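Long-range contacts in photosystem II assembly protein Ycf48 (Thermosynechococcus elongatus, PDB 5OJ5), which probably assists early photosystem II assembly and the replacement of photodamaged D1, as a seven-bladed beta-propeller that binds the C-terminal extension of D1: residues A[52-60]-A[71-79]; A[104-115]-A[144-155]. All coordinates share one frame; numbering follows the deposited sequence.

Contact 1: A[52-60]-A[71-79]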
ATOM      1  N   LEU A  52      14.595  -2.400 -10.982  1.00 11.61           N
ATOM      2  CA  LEU A  52      13.938  -3.522 -11.618  1.00 11.43           C
ATOM      3  C   LEU A  52      14.151  -3.453 -13.127  1.00 11.13           C
ATOM      4  O   LEU A  52      14.416  -2.385 -13.692  1.00 12.18           O
ATOM      5  CB  LEU A  52      12.450  -3.440 -11.338  1.00 11.98           C
ATOM      6  CG  LEU A  52      12.088  -3.648  -9.856  1.00 12.17           C
ATOM      7  CD1 LEU A  52      10.598  -3.287  -9.650  1.00 14.35           C
ATOM      8  CD2 LEU A  52      12.357  -5.064  -9.419  1.00 13.89           C
ATOM      9  N   PRO A  53      13.949  -4.573 -13.828  1.00 11.74           N
ATOM     10  CA  PRO A  53      14.094  -4.594 -15.302  1.00 12.21           C
ATOM     11  C   PRO A  53      12.831  -4.073 -15.991  1.00 12.08           C
ATOM     12  O   PRO A  53      12.194  -4.766 -16.797  1.00 13.01           O
ATOM     13  CB  PRO A  53      14.370  -6.075 -15.571  1.00 14.10           C
ATOM     14  CG  PRO A  53      13.647  -6.785 -14.496  1.00 13.77           C
ATOM     15  CD  PRO A  53      13.848  -5.936 -13.265  1.00 12.53           C
ATOM     16  N   THR A  54      12.484  -2.830 -15.668  1.00 12.18           N
ATOM     17  CA  THR A  54      11.346  -2.113 -16.211  1.00 12.45           C
ATOM     18  C   THR A  54      11.525  -0.646 -15.874  1.00 12.03           C
ATOM     19  O   THR A  54      12.257  -0.308 -14.944  1.00 13.36           O
ATOM     20  CB  THR A  54      10.011  -2.605 -15.638  1.00 12.45           C
ATOM     21  OG1 THR A  54       8.959  -1.969 -16.369  1.00 13.20           O
ATOM     22  CG2 THR A  54       9.852  -2.267 -14.142  1.00 13.69           C
ATOM     23  N   THR A  55      10.803   0.225 -16.587  1.00 12.26           N
ATOM     24  CA  THR A  55      10.620   1.598 -16.132  1.00 13.40           C
ATOM     25  C   THR A  55       9.168   1.876 -15.785  1.00 12.96           C
ATOM     26  O   THR A  55       8.824   3.033 -15.503  1.00 14.53           O
ATOM     27  CB  THR A  55      11.139   2.631 -17.141  1.00 15.73           C
ATOM     28  OG1 THR A  55      10.334   2.569 -18.327  1.00 16.59           O
ATOM     29  CG2 THR A  55      12.595   2.382 -17.477  1.00 19.06           C
ATOM     30  N   ALA A  56       8.317   0.839 -15.749  1.00 13.14           N
ATOM     31  CA  ALA A  56       6.941   1.026 -15.323  1.00 13.18           C
ATOM     32  C   ALA A  56       6.854   1.211 -13.808  1.00 13.42           C
ATOM     33  O   ALA A  56       7.607   0.619 -13.042  1.00 15.75           O
ATOM     34  CB  ALA A  56       6.126  -0.219 -15.691  1.00 15.40           C
ATOM     35  N   THR A  57       5.902   2.031 -13.390  1.00 15.00           N
ATOM     36  CA  THR A  57       5.636   2.179 -11.962  1.00 17.92           C
ATOM     37  C   THR A  57       5.062   0.906 -11.346  1.00 14.46           C
ATOM     38  O   THR A  57       4.097   0.340 -11.858  1.00 13.92           O
ATOM     39  CB  THR A  57       4.625   3.306 -11.785  1.00 24.86           C
ATOM     40  OG1 THR A  57       5.183   4.525 -12.325  1.00 30.55           O
ATOM     41  CG2 THR A  57       4.213   3.524 -10.333  1.00 27.11           C
ATOM     42  N   ILE A  58       5.674   0.472 -10.255  1.00 14.17           N
ATOM     43  CA  ILE A  58       5.197  -0.657  -9.472  1.00 11.81           C
ATOM     44  C   ILE A  58       4.192  -0.177  -8.429  1.00 11.06           C
ATOM     45  O   ILE A  58       4.428   0.824  -7.750  1.00 12.78           O
ATOM     46  CB  ILE A  58       6.385  -1.407  -8.848  1.00 12.95           C
ATOM     47  CG1 ILE A  58       7.379  -1.863  -9.934  1.00 15.98           C
ATOM     48  CG2 ILE A  58       5.894  -2.581  -8.014  1.00 12.23           C
ATOM     49  CD1 ILE A  58       6.734  -2.521 -11.147  1.00 15.46           C
ATOM     50  N   LEU A  59       3.096  -0.917  -8.282  1.00 10.00           N
ATOM     51  CA  LEU A  59       1.999  -0.517  -7.415  1.00  9.78           C
ATOM     52  C   LEU A  59       1.792  -1.390  -6.200  1.00  8.87           C
ATOM     53  O   LEU A  59       1.230  -0.917  -5.207  1.00  9.86           O
ATOM     54  CB  LEU A  59       0.715  -0.408  -8.220  1.00 10.21           C
ATOM     55  CG  LEU A  59       0.774   0.633  -9.348  1.00 11.92           C
ATOM     56  CD1 LEU A  59      -0.523   0.565 -10.155  1.00 12.86           C
ATOM     57  CD2 LEU A  59       0.971   2.032  -8.757  1.00 14.62           C
ATOM     58  N   ASP A  60       2.163  -2.666  -6.243  1.00  8.46           N
ATOM     59  CA  ASP A  60       1.906  -3.537  -5.098  1.00  8.65           C
ATOM     60  C   ASP A  60       2.823  -4.744  -5.156  1.00  8.47           C
ATOM     61  O   ASP A  60       3.410  -5.067  -6.200  1.00  8.58           O
ATOM     62  CB  ASP A  60       0.429  -3.935  -5.030  1.00  9.26           C
ATOM     63  CG  ASP A  60      -0.008  -4.364  -3.634  1.00  9.17           C
ATOM     64  OD1 ASP A  60       0.702  -4.065  -2.623  1.00 10.06           O
ATOM     65  OD2 ASP A  60      -1.086  -4.986  -3.566  1.00 10.65           O
ATOM     66  N   LEU A  71       5.310  -8.965  -7.674  1.00  8.76           N
ATOM     67  CA  LEU A  71       4.968  -7.553  -7.702  1.00  9.12           C
ATOM     68  C   LEU A  71       4.217  -7.253  -8.995  1.00  8.79           C
ATOM     69  O   LEU A  71       4.328  -7.988  -9.994  1.00  9.33           O
ATOM     70  CB  LEU A  71       6.183  -6.656  -7.499  1.00  9.45           C
ATOM     71  CG  LEU A  71       7.334  -6.699  -8.521  1.00  9.91           C
ATOM     72  CD1 LEU A  71       6.966  -5.951  -9.822  1.00 10.78           C
ATOM     73  CD2 LEU A  71       8.607  -6.123  -7.919  1.00 11.05           C
ATOM     74  N   VAL A  72       3.429  -6.175  -8.946  1.00  8.83           N
ATOM     75  CA  VAL A  72       2.572  -5.805 -10.059  1.00  8.96           C
ATOM     76  C   VAL A  72       2.587  -4.293 -10.228  1.00  9.16           C
ATOM     77  O   VAL A  72       2.834  -3.539  -9.273  1.00  9.70           O
ATOM     78  CB  VAL A  72       1.111  -6.290  -9.893  1.00  9.38           C
ATOM     79  CG1 VAL A  72       1.058  -7.790  -9.757  1.00 10.68           C
ATOM     80  CG2 VAL A  72       0.421  -5.615  -8.703  1.00  9.65           C
ATOM     81  N   GLY A  73       2.236  -3.832 -11.435  1.00  9.29           N
ATOM     82  CA  GLY A  73       2.089  -2.400 -11.638  1.00 10.56           C
ATOM     83  C   GLY A  73       1.473  -2.048 -12.954  1.00 10.62           C
ATOM     84  O   GLY A  73       0.676  -2.790 -13.545  1.00 11.55           O
ATOM     85  N   VAL A  74       1.886  -0.871 -13.429  0.53 11.83           N
ATOM     86  CA  VAL A  74       1.346  -0.239 -14.631  0.53 14.09           C
ATOM     87  C   VAL A  74       1.739  -1.047 -15.865  0.53 13.37           C
ATOM     88  O   VAL A  74       2.762  -1.739 -15.869  0.53 14.06           O
ATOM     89  CB  VAL A  74       1.894   1.207 -14.658  0.53 17.21           C
ATOM     90  CG1 VAL A  74       1.586   1.939 -15.936  0.53 19.14           C
ATOM     91  CG2 VAL A  74       1.306   2.001 -13.480  0.53 19.37           C
ATOM     92  N   ASN A  75       0.918  -0.953 -16.929  1.00 15.03           N
ATOM     93  CA  ASN A  75       1.174  -1.654 -18.182  1.00 17.55           C
ATOM     94  C   ASN A  75       1.275  -3.151 -17.995  1.00 15.44           C
ATOM     95  O   ASN A  75       2.131  -3.817 -18.583  1.00 16.70           O
ATOM     96  CB  ASN A  75       2.371  -1.069 -18.890  1.00 21.27           C
ATOM     97  CG  ASN A  75       2.154   0.379 -19.261  1.00 28.75           C
ATOM     98  OD1 ASN A  75       3.106   1.135 -19.309  1.00 33.63           O
ATOM     99  ND2 ASN A  75       0.886   0.784 -19.502  1.00 30.24           N
ATOM    100  N   ALA A  76       0.375  -3.671 -17.158  1.00 14.06           N
ATOM    101  CA  ALA A  76       0.265  -5.108 -16.931  1.00 13.70           C
ATOM    102  C   ALA A  76       1.577  -5.687 -16.458  1.00 12.45           C
ATOM    103  O   ALA A  76       1.876  -6.847 -16.729  1.00 14.68           O
ATOM    104  CB  ALA A  76      -0.316  -5.837 -18.153  1.00 16.38           C
ATOM    105  N   THR A  77       2.334  -4.904 -15.695  1.00 11.32           N
ATOM    106  CA  THR A  77       3.619  -5.398 -15.196  1.00 11.93           C
ATOM    107  C   THR A  77       3.426  -6.429 -14.103  1.00 10.23           C
ATOM    108  O   THR A  77       2.679  -6.206 -13.147  1.00 10.21           O
ATOM    109  CB  THR A  77       4.492  -4.246 -14.688  1.00 13.16           C
ATOM    110  OG1 THR A  77       4.815  -3.423 -15.817  1.00 15.19           O
ATOM    111  CG2 THR A  77       5.786  -4.721 -14.041  1.00 15.84           C
ATOM    112  N   LEU A  78       4.160  -7.528 -14.208  1.00 11.14           N
ATOM    113  CA  LEU A  78       4.102  -8.644 -13.280  1.00  9.69           C
ATOM    114  C   LEU A  78       5.517  -9.179 -13.174  1.00  9.90           C
ATOM    115  O   LEU A  78       6.138  -9.482 -14.211  1.00 12.40           O
ATOM    116  CB  LEU A  78       3.197  -9.698 -13.894  1.00 13.07           C
ATOM    117  CG  LEU A  78       2.945 -10.957 -13.099  1.00 13.86           C
ATOM    118  CD1 LEU A  78       2.294 -10.668 -11.733  1.00 14.11           C
ATOM    119  CD2 LEU A  78       2.073 -11.955 -13.860  1.00 16.32           C
ATOM    120  N   MET A  79       6.072  -9.303 -11.957  1.00  9.82           N
ATOM    121  CA  MET A  79       7.397  -9.901 -11.799  1.00 10.30           C
ATOM    122  C   MET A  79       7.410 -10.830 -10.611  1.00  9.58           C
ATOM    123  O   MET A  79       6.664 -10.632  -9.632  1.00 10.11           O
ATOM    124  CB  MET A  79       8.501  -8.868 -11.620  1.00 10.46           C
ATOM    125  CG  MET A  79       8.525  -7.806 -12.696  1.00 11.35           C
ATOM    126  SD  MET A  79      10.096  -6.926 -12.649  1.00 14.14           S
ATOM    127  CE  MET A  79       9.855  -5.731 -13.930  1.00 15.29           C
TER
HETATM  128  O   HOH W   1       7.105  -3.650 -17.270  1.00 13.76           O
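Leu59 and Asp60 both direct their backbone N-H groups at Val72 O, which makes a classic beta bulge between the first two strands of a four-stranded antiparallel propeller blade. The two donors reach that oxygen differently: Leu59 N lies in the Val72 carbonyl plane, 2.8 Å from Val72 O, whereas Asp60 N is 3.2 Å from Val72 O and tilted 25° from the plane. Val72 N returns a bond to Asp60 O. On the other side of the bulge Val74 N meets Thr57 O head-on at 3.0 Å, with a nearly straight N-H angle of 173°. Between these bonds Ile58 and Gly73 form a non-hydrogen-bonded pair, and the lack of a side chain on glycine lets Ile58 CA come within 4.2 Å of Gly73 CA. The carboxylate of Asp60 turns away from the hairpin, its OD2 accepting from Val105 N of the next blade.

The loop before the first strand is tied on by two threonine hydroxyls sharing one water. Thr77 OG1 donates to Val74 O, 2.7 Å away, and accepts from the water; Thr54 OG1 bonds the same water and accepts from Ala56 N, an ST turn. Apolar groups complete the contact: the extended Met79 chain presses CE against Thr54 CG2, a tight 3.5 Å, and sets SD against the Pro53 ring. With CG held between its backbone N and carbonyl carbon (chi1 62°), Leu71 spreads its methyls between two partners: CD2 meets Leu52 CD1 tip to tip, and CD1 lies 3.7 Å from Ile58 CD1, which also touches Thr77 CG2 at 3.8 Å.

Contact 2: A[104-115]-A[144-155]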
ATOM      1  N   SER A 104      -3.259  -4.164  -7.347  1.00  9.49           N
ATOM      2  CA  SER A 104      -3.240  -4.901  -6.092  1.00  9.17           C
ATOM      3  C   SER A 104      -2.911  -6.345  -6.391  1.00  8.42           C
ATOM      4  O   SER A 104      -3.453  -6.923  -7.334  1.00  9.52           O
ATOM      5  CB  SER A 104      -4.595  -4.764  -5.426  1.00  9.61           C
ATOM      6  OG  SER A 104      -4.747  -5.496  -4.235  1.00  9.89           O
ATOM      7  N   VAL A 105      -2.039  -6.936  -5.559  1.00  8.35           N
ATOM      8  CA  VAL A 105      -1.743  -8.362  -5.601  1.00  8.76           C
ATOM      9  C   VAL A 105      -1.750  -8.863  -4.168  1.00  8.06           C
ATOM     10  O   VAL A 105      -1.259  -8.178  -3.257  1.00  8.78           O
ATOM     11  CB  VAL A 105      -0.402  -8.667  -6.300  1.00  8.71           C
ATOM     12  CG1 VAL A 105       0.797  -7.937  -5.644  1.00  9.34           C
ATOM     13  CG2 VAL A 105      -0.132 -10.175  -6.396  1.00  9.63           C
ATOM     14  N   SER A 106      -2.304 -10.063  -3.955  1.00  8.07           N
ATOM     15  CA  SER A 106      -2.361 -10.607  -2.597  1.00  8.15           C
ATOM     16  C   SER A 106      -2.299 -12.111  -2.656  1.00  8.15           C
ATOM     17  O   SER A 106      -3.125 -12.736  -3.333  1.00  8.53           O
ATOM     18  CB  SER A 106      -3.652 -10.159  -1.933  1.00  8.64           C
ATOM     19  OG  SER A 106      -3.780 -10.677  -0.623  1.00  8.86           O
ATOM     20  N   PHE A 107      -1.378 -12.681  -1.891  1.00  8.48           N
ATOM     21  CA  PHE A 107      -1.270 -14.135  -1.709  1.00  9.28           C
ATOM     22  C   PHE A 107      -1.579 -14.503  -0.270  1.00  9.43           C
ATOM     23  O   PHE A 107      -1.280 -13.768   0.677  1.00 10.40           O
ATOM     24  CB  PHE A 107       0.162 -14.610  -2.016  1.00 10.30           C
ATOM     25  CG  PHE A 107       0.405 -14.786  -3.497  1.00  9.83           C
ATOM     26  CD1 PHE A 107       0.270 -16.049  -4.087  1.00 10.38           C
ATOM     27  CD2 PHE A 107       0.730 -13.698  -4.323  1.00 11.12           C
ATOM     28  CE1 PHE A 107       0.454 -16.243  -5.435  1.00 10.89           C
ATOM     29  CE2 PHE A 107       0.915 -13.901  -5.717  1.00 11.16           C
ATOM     30  CZ  PHE A 107       0.767 -15.174  -6.252  1.00 10.52           C
ATOM     31  N   GLN A 108      -2.146 -15.695  -0.127  1.00  9.48           N
ATOM     32  CA  GLN A 108      -2.196 -16.398   1.165  1.00 10.32           C
ATOM     33  C   GLN A 108      -1.690 -17.802   0.830  1.00 11.09           C
ATOM     34  O   GLN A 108      -2.392 -18.593   0.183  1.00 12.02           O
ATOM     35  CB  GLN A 108      -3.602 -16.403   1.741  1.00 11.16           C
ATOM     36  CG  GLN A 108      -3.698 -17.167   3.057  1.00 14.41           C
ATOM     37  CD  GLN A 108      -2.685 -16.681   4.061  1.00 17.50           C
ATOM     38  OE1 GLN A 108      -1.891 -17.488   4.597  1.00 26.05           O
ATOM     39  NE2 GLN A 108      -2.698 -15.422   4.356  1.00 17.76           N
ATOM     40  N   GLY A 109      -0.447 -18.066   1.174  1.00 12.21           N
ATOM     41  CA  GLY A 109       0.195 -19.282   0.659  1.00 13.00           C
ATOM     42  C   GLY A 109       0.230 -19.255  -0.856  1.00 12.19           C
ATOM     43  O   GLY A 109       0.460 -18.210  -1.474  1.00 12.11           O
ATOM     44  N   ASN A 110      -0.022 -20.399  -1.493  1.00 12.18           N
ATOM     45  CA  ASN A 110       0.057 -20.493  -2.950  1.00 13.10           C
ATOM     46  C   ASN A 110      -1.151 -19.904  -3.663  1.00 11.67           C
ATOM     47  O   ASN A 110      -1.146 -19.869  -4.903  1.00 12.21           O
ATOM     48  CB  ASN A 110       0.275 -21.940  -3.405  1.00 15.73           C
ATOM     49  CG  ASN A 110       1.764 -22.256  -3.731  1.00 15.68           C
ATOM     50  OD1 ASN A 110       2.642 -21.421  -3.650  1.00 17.47           O
ATOM     51  ND2 ASN A 110       2.003 -23.473  -4.137  1.00 20.28           N
ATOM     52  N   GLU A 111      -2.193 -19.467  -2.940  1.00 11.20           N
ATOM     53  CA  GLU A 111      -3.348 -18.853  -3.576  1.00 10.71           C
ATOM     54  C   GLU A 111      -3.122 -17.352  -3.707  1.00  9.70           C
ATOM     55  O   GLU A 111      -2.885 -16.675  -2.707  1.00 10.09           O
ATOM     56  CB  GLU A 111      -4.627 -19.110  -2.808  1.00 11.50           C
ATOM     57  CG  GLU A 111      -5.790 -18.641  -3.630  1.00 14.10           C
ATOM     58  CD  GLU A 111      -7.137 -19.097  -3.096  1.00 14.82           C
ATOM     59  OE1 GLU A 111      -7.310 -19.322  -1.854  1.00 15.07           O
ATOM     60  OE2 GLU A 111      -8.083 -19.307  -3.955  1.00 17.73           O
ATOM     61  N   GLY A 112      -3.191 -16.843  -4.939  1.00  9.66           N
ATOM     62  CA  GLY A 112      -2.943 -15.446  -5.194  1.00 10.08           C
ATOM     63  C   GLY A 112      -3.975 -14.837  -6.120  1.00  8.82           C
ATOM     64  O   GLY A 112      -4.610 -15.512  -6.925  1.00  9.73           O
ATOM     65  N   TRP A 113      -4.079 -13.518  -5.998  1.00  8.48           N
ATOM     66  CA  TRP A 113      -5.058 -12.741  -6.737  1.00  8.73           C
ATOM     67  C   TRP A 113      -4.416 -11.437  -7.186  1.00  8.42           C
ATOM     68  O   TRP A 113      -3.630 -10.841  -6.436  1.00  8.99           O
ATOM     69  CB  TRP A 113      -6.241 -12.372  -5.834  1.00  9.75           C
ATOM     70  CG  TRP A 113      -6.900 -13.508  -5.123  1.00  9.27           C
ATOM     71  CD1 TRP A 113      -6.440 -14.164  -4.023  1.00 10.34           C
ATOM     72  CD2 TRP A 113      -8.142 -14.118  -5.459  1.00  9.92           C
ATOM     73  NE1 TRP A 113      -7.339 -15.146  -3.637  1.00 11.09           N
ATOM     74  CE2 TRP A 113      -8.387 -15.133  -4.504  1.00 10.93           C
ATOM     75  CE3 TRP A 113      -9.093 -13.877  -6.458  1.00 12.21           C
ATOM     76  CZ2 TRP A 113      -9.553 -15.912  -4.527  1.00 13.62           C
ATOM     77  CZ3 TRP A 113     -10.248 -14.668  -6.494  1.00 15.16           C
ATOM     78  CH2 TRP A 113     -10.456 -15.653  -5.526  1.00 14.45           C
ATOM     79  N   ILE A 114      -4.765 -10.985  -8.382  1.00  8.80           N
ATOM     80  CA  ILE A 114      -4.382  -9.661  -8.885  1.00  9.20           C
ATOM     81  C   ILE A 114      -5.649  -8.996  -9.390  1.00  9.27           C
ATOM     82  O   ILE A 114      -6.455  -9.640 -10.067  1.00  9.69           O
ATOM     83  CB  ILE A 114      -3.376  -9.775 -10.050  1.00  9.41           C
ATOM     84  CG1 ILE A 114      -2.066 -10.412  -9.566  1.00 10.21           C
ATOM     85  CG2 ILE A 114      -3.108  -8.396 -10.663  1.00 11.67           C
ATOM     86  CD1 ILE A 114      -1.164 -10.863 -10.719  1.00 12.13           C
ATOM     87  N   VAL A 115      -5.811  -7.700  -9.099  1.00  8.86           N
ATOM     88  CA  VAL A 115      -6.884  -6.946  -9.728  1.00  9.36           C
ATOM     89  C   VAL A 115      -6.351  -5.652 -10.303  1.00  9.87           C
ATOM     90  O   VAL A 115      -5.329  -5.111  -9.873  1.00 11.18           O
ATOM     91  CB  VAL A 115      -8.075  -6.675  -8.786  1.00 10.01           C
ATOM     92  CG1 VAL A 115      -8.710  -7.968  -8.343  1.00 11.52           C
ATOM     93  CG2 VAL A 115      -7.669  -5.820  -7.567  1.00 10.86           C
ATOM     94  N   PRO A 144     -11.857  -2.590  -9.871  1.00 12.77           N
ATOM     95  CA  PRO A 144     -11.162  -3.092  -8.681  1.00 12.82           C
ATOM     96  C   PRO A 144      -9.989  -2.226  -8.265  1.00 12.57           C
ATOM     97  O   PRO A 144      -9.183  -1.811  -9.102  1.00 15.50           O
ATOM     98  CB  PRO A 144     -10.639  -4.453  -9.141  1.00 16.39           C
ATOM     99  CG  PRO A 144     -11.518  -4.825 -10.238  1.00 16.76           C
ATOM    100  CD  PRO A 144     -11.861  -3.589 -10.961  1.00 15.25           C
ATOM    101  N   ARG A 145      -9.906  -1.972  -6.974  1.00 11.44           N
ATOM    102  CA  ARG A 145      -8.818  -1.217  -6.381  1.00 11.94           C
ATOM    103  C   ARG A 145      -7.930  -2.076  -5.492  1.00 10.37           C
ATOM    104  O   ARG A 145      -6.734  -1.846  -5.426  1.00 13.32           O
ATOM    105  CB  ARG A 145      -9.416  -0.021  -5.574  1.00 14.00           C
ATOM    106  CG  ARG A 145      -8.393   0.777  -4.800  1.00 16.38           C
ATOM    107  CD  ARG A 145      -7.454   1.486  -5.665  1.00 18.64           C
ATOM    108  NE  ARG A 145      -6.691   2.430  -4.884  1.00 24.95           N
ATOM    109  CZ  ARG A 145      -7.114   3.660  -4.551  1.00 29.91           C
ATOM    110  NH1 ARG A 145      -8.229   4.106  -5.038  1.00 30.18           N
ATOM    111  NH2 ARG A 145      -6.386   4.473  -3.820  1.00 34.84           N
ATOM    112  N   LEU A 146      -8.526  -3.008  -4.738  1.00  9.81           N
ATOM    113  CA  LEU A 146      -7.784  -3.775  -3.747  1.00  9.61           C
ATOM    114  C   LEU A 146      -8.370  -5.169  -3.723  1.00  9.02           C
ATOM    115  O   LEU A 146      -9.594  -5.332  -3.768  1.00  9.88           O
ATOM    116  CB  LEU A 146      -7.921  -3.098  -2.357  1.00 10.92           C
ATOM    117  CG  LEU A 146      -7.227  -3.811  -1.202  1.00 12.46           C
ATOM    118  CD1 LEU A 146      -6.862  -2.776  -0.165  1.00 16.09           C
ATOM    119  CD2 LEU A 146      -8.108  -4.842  -0.521  1.00 14.01           C
ATOM    120  N   ILE A 147      -7.504  -6.175  -3.601  1.00  8.86           N
ATOM    121  CA  ILE A 147      -7.939  -7.537  -3.300  1.00  9.25           C
ATOM    122  C   ILE A 147      -7.112  -8.030  -2.144  1.00  8.79           C
ATOM    123  O   ILE A 147      -5.919  -7.713  -2.025  1.00  9.02           O
ATOM    124  CB  ILE A 147      -7.819  -8.445  -4.543  1.00 10.17           C
ATOM    125  CG1 ILE A 147      -8.492  -9.801  -4.313  1.00 11.74           C
ATOM    126  CG2 ILE A 147      -6.399  -8.597  -5.037  1.00 10.15           C
ATOM    127  CD1 ILE A 147      -9.309 -10.312  -5.287  1.00 19.76           C
ATOM    128  N   LYS A 148      -7.757  -8.781  -1.254  1.00  9.17           N
ATOM    129  CA  LYS A 148      -7.095  -9.392  -0.114  1.00  9.09           C
ATOM    130  C   LYS A 148      -7.400 -10.880  -0.119  1.00  8.75           C
ATOM    131  O   LYS A 148      -8.571 -11.280  -0.009  1.00  9.75           O
ATOM    132  CB  LYS A 148      -7.541  -8.731   1.192  1.00 10.76           C
ATOM    133  CG  LYS A 148      -6.932  -9.416   2.397  1.00 13.27           C
ATOM    134  CD  LYS A 148      -5.429  -9.157   2.507  1.00 15.17           C
ATOM    135  CE  LYS A 148      -4.790  -9.700   3.720  1.00 19.54           C
ATOM    136  NZ  LYS A 148      -3.299  -9.426   3.682  1.00 24.09           N
ATOM    137  N   ALA A 149      -6.348 -11.688  -0.214  1.00  9.12           N
ATOM    138  CA  ALA A 149      -6.484 -13.138  -0.159  1.00  9.02           C
ATOM    139  C   ALA A 149      -6.706 -13.559   1.282  1.00  9.33           C
ATOM    140  O   ALA A 149      -5.935 -13.174   2.167  1.00 10.45           O
ATOM    141  CB  ALA A 149      -5.194 -13.791  -0.636  1.00  9.69           C
ATOM    142  N   LEU A 150      -7.745 -14.362   1.526  1.00 10.03           N
ATOM    143  CA  LEU A 150      -8.015 -14.889   2.862  1.00 10.37           C
ATOM    144  C   LEU A 150      -7.645 -16.355   2.977  1.00 11.00           C
ATOM    145  O   LEU A 150      -7.726 -16.922   4.063  1.00 12.86           O
ATOM    146  CB  LEU A 150      -9.494 -14.671   3.206  1.00 11.38           C
ATOM    147  CG  LEU A 150      -9.921 -13.202   3.240  1.00 13.06           C
ATOM    148  CD1 LEU A 150     -11.423 -13.080   3.364  1.00 15.48           C
ATOM    149  CD2 LEU A 150      -9.201 -12.395   4.289  1.00 16.53           C
ATOM    150  N   GLY A 151      -7.222 -16.985   1.881  1.00 11.31           N
ATOM    151  CA  GLY A 151      -6.878 -18.388   1.857  1.00 11.73           C
ATOM    152  C   GLY A 151      -8.078 -19.265   1.587  1.00 10.88           C
ATOM    153  O   GLY A 151      -9.234 -18.889   1.790  1.00 10.58           O
ATOM    154  N   ASN A 152      -7.769 -20.461   1.103  1.00 12.46           N
ATOM    155  CA  ASN A 152      -8.744 -21.522   0.983  1.00 13.63           C
ATOM    156  C   ASN A 152      -9.971 -21.104   0.214  1.00 12.46           C
ATOM    157  O   ASN A 152     -11.082 -21.473   0.602  1.00 15.48           O
ATOM    158  CB  ASN A 152      -9.107 -22.074   2.366  1.00 17.92           C
ATOM    159  CG  ASN A 152      -7.910 -22.707   3.050  1.00 24.43           C
ATOM    160  OD1 ASN A 152      -7.444 -23.751   2.628  1.00 30.91           O
ATOM    161  ND2 ASN A 152      -7.401 -22.066   4.095  1.00 26.64           N
ATOM    162  N   GLY A 153      -9.776 -20.345  -0.883  1.00 12.35           N
ATOM    163  CA  GLY A 153     -10.868 -19.986  -1.753  1.00 13.33           C
ATOM    164  C   GLY A 153     -11.573 -18.696  -1.420  1.00 11.05           C
ATOM    165  O   GLY A 153     -12.487 -18.294  -2.161  1.00 12.22           O
ATOM    166  N   SER A 154     -11.189 -18.016  -0.345  1.00  9.67           N
ATOM    167  CA  SER A 154     -11.870 -16.795   0.057  1.00  9.60           C
ATOM    168  C   SER A 154     -11.006 -15.570  -0.234  1.00  9.46           C
ATOM    169  O   SER A 154      -9.775 -15.600  -0.125  1.00  9.69           O
ATOM    170  CB  SER A 154     -12.181 -16.853   1.551  1.00 10.00           C
ATOM    171  OG  SER A 154     -13.263 -17.746   1.852  1.00 10.76           O
ATOM    172  N   ALA A 155     -11.685 -14.473  -0.573  1.00  9.73           N
ATOM    173  CA  ALA A 155     -10.990 -13.207  -0.811  1.00  9.75           C
ATOM    174  C   ALA A 155     -12.000 -12.082  -0.663  1.00 10.22           C
ATOM    175  O   ALA A 155     -13.212 -12.284  -0.800  1.00 11.26           O
ATOM    176  CB  ALA A 155     -10.358 -13.157  -2.191  1.00 11.09           C
TER
HETATM  177  O   HOH W   2      -2.025  -9.361   0.917  1.00 16.23           O
HETATM  178  O   HOH W   3      -3.266 -12.251   2.304  1.00 17.78           O
HETATM  179  O   HOH W   4      -4.591 -20.429   0.773  1.00 17.42           O
HETATM  180  O   HOH W   5      -5.019 -13.766   4.650  1.00 31.58           O
HETATM  181  O   HOH W   6      -7.439 -16.693  -1.088  1.00 12.51           O
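Ser104 and Ser106 offer their hydroxyl oxygens to two backbone N-H groups of the strand lying over them: Ile147 N is 2.9 Å from Ser104 OG, and Ala149 N is 2.8 Å from Ser106 OG, almost in line at 175°. Both hydroxyls stand trans to their own backbone N (chi1 176° in Ser104), which aims them across the contact, so the two sheets are joined here by side chain-to-backbone bonds. The third direct bond comes from Glu111: its extended chain brings the syn lone pair of OE1 to Gly153 N, at 2.8 Å, in the type I' turn 151-154, while OE2 bonds His123 NE2.

Water completes the polar set. One molecule, in the plane of the Trp113 ring at its edge, accepts from Trp113 NE1 and Gly151 N and donates to Ser154 O, with a weaker bond to Glu111 OE1. Another accepts from Lys148 NZ and bonds Ser106 OG; two more both donate to Ala149 O, one also giving to Phe107 O, the other taking from Gln108 NE2.

The two segments belong to successive blades of the propeller: strand 144-151 begins its blade and packs along the face of the preceding sheet, nearly parallel to 104-108 and antiparallel to 111-115.

Apolar contacts line the 111-115 side. Ala155 CB sits over one face of the Trp113 six-membered ring, 3.9 Å from its centroid and 23° off the normal, a CH-pi contact. Ala149 CB lies obliquely to the indole, 3.6 Å from Trp113 CD1. Ile147 crosses Trp113 at about a right angle, its CD1 3.7 Å from Trp113 CB and also against Val115 CG1. Val115 CB is pressed tightly on Pro144 CB, 3.4 Å away.

From the N terminus, strand 47-51 first joins the sheet of the C-terminal strands 317-320, 325-329 and 334-338, sealing the propeller ring. The chain then enters the next blade, where contact 1 closes a short loop of ten residues, pairs the first two strands and sets the entering loop 52-57 against the third. After strand 89-90 it passes to the following blade, and contact 2 closes a longer loop of 28 residues, joining that blade to its successor. The loops follow in series, neither nesting nor crossing. Contact 1 lies within one blade and the connection leading into it, contact 2 between blades. They meet where Val72 CG1 packs on Val105 CB and Leu78 CD1 on Ile114 CD1, so three consecutive blades are connected.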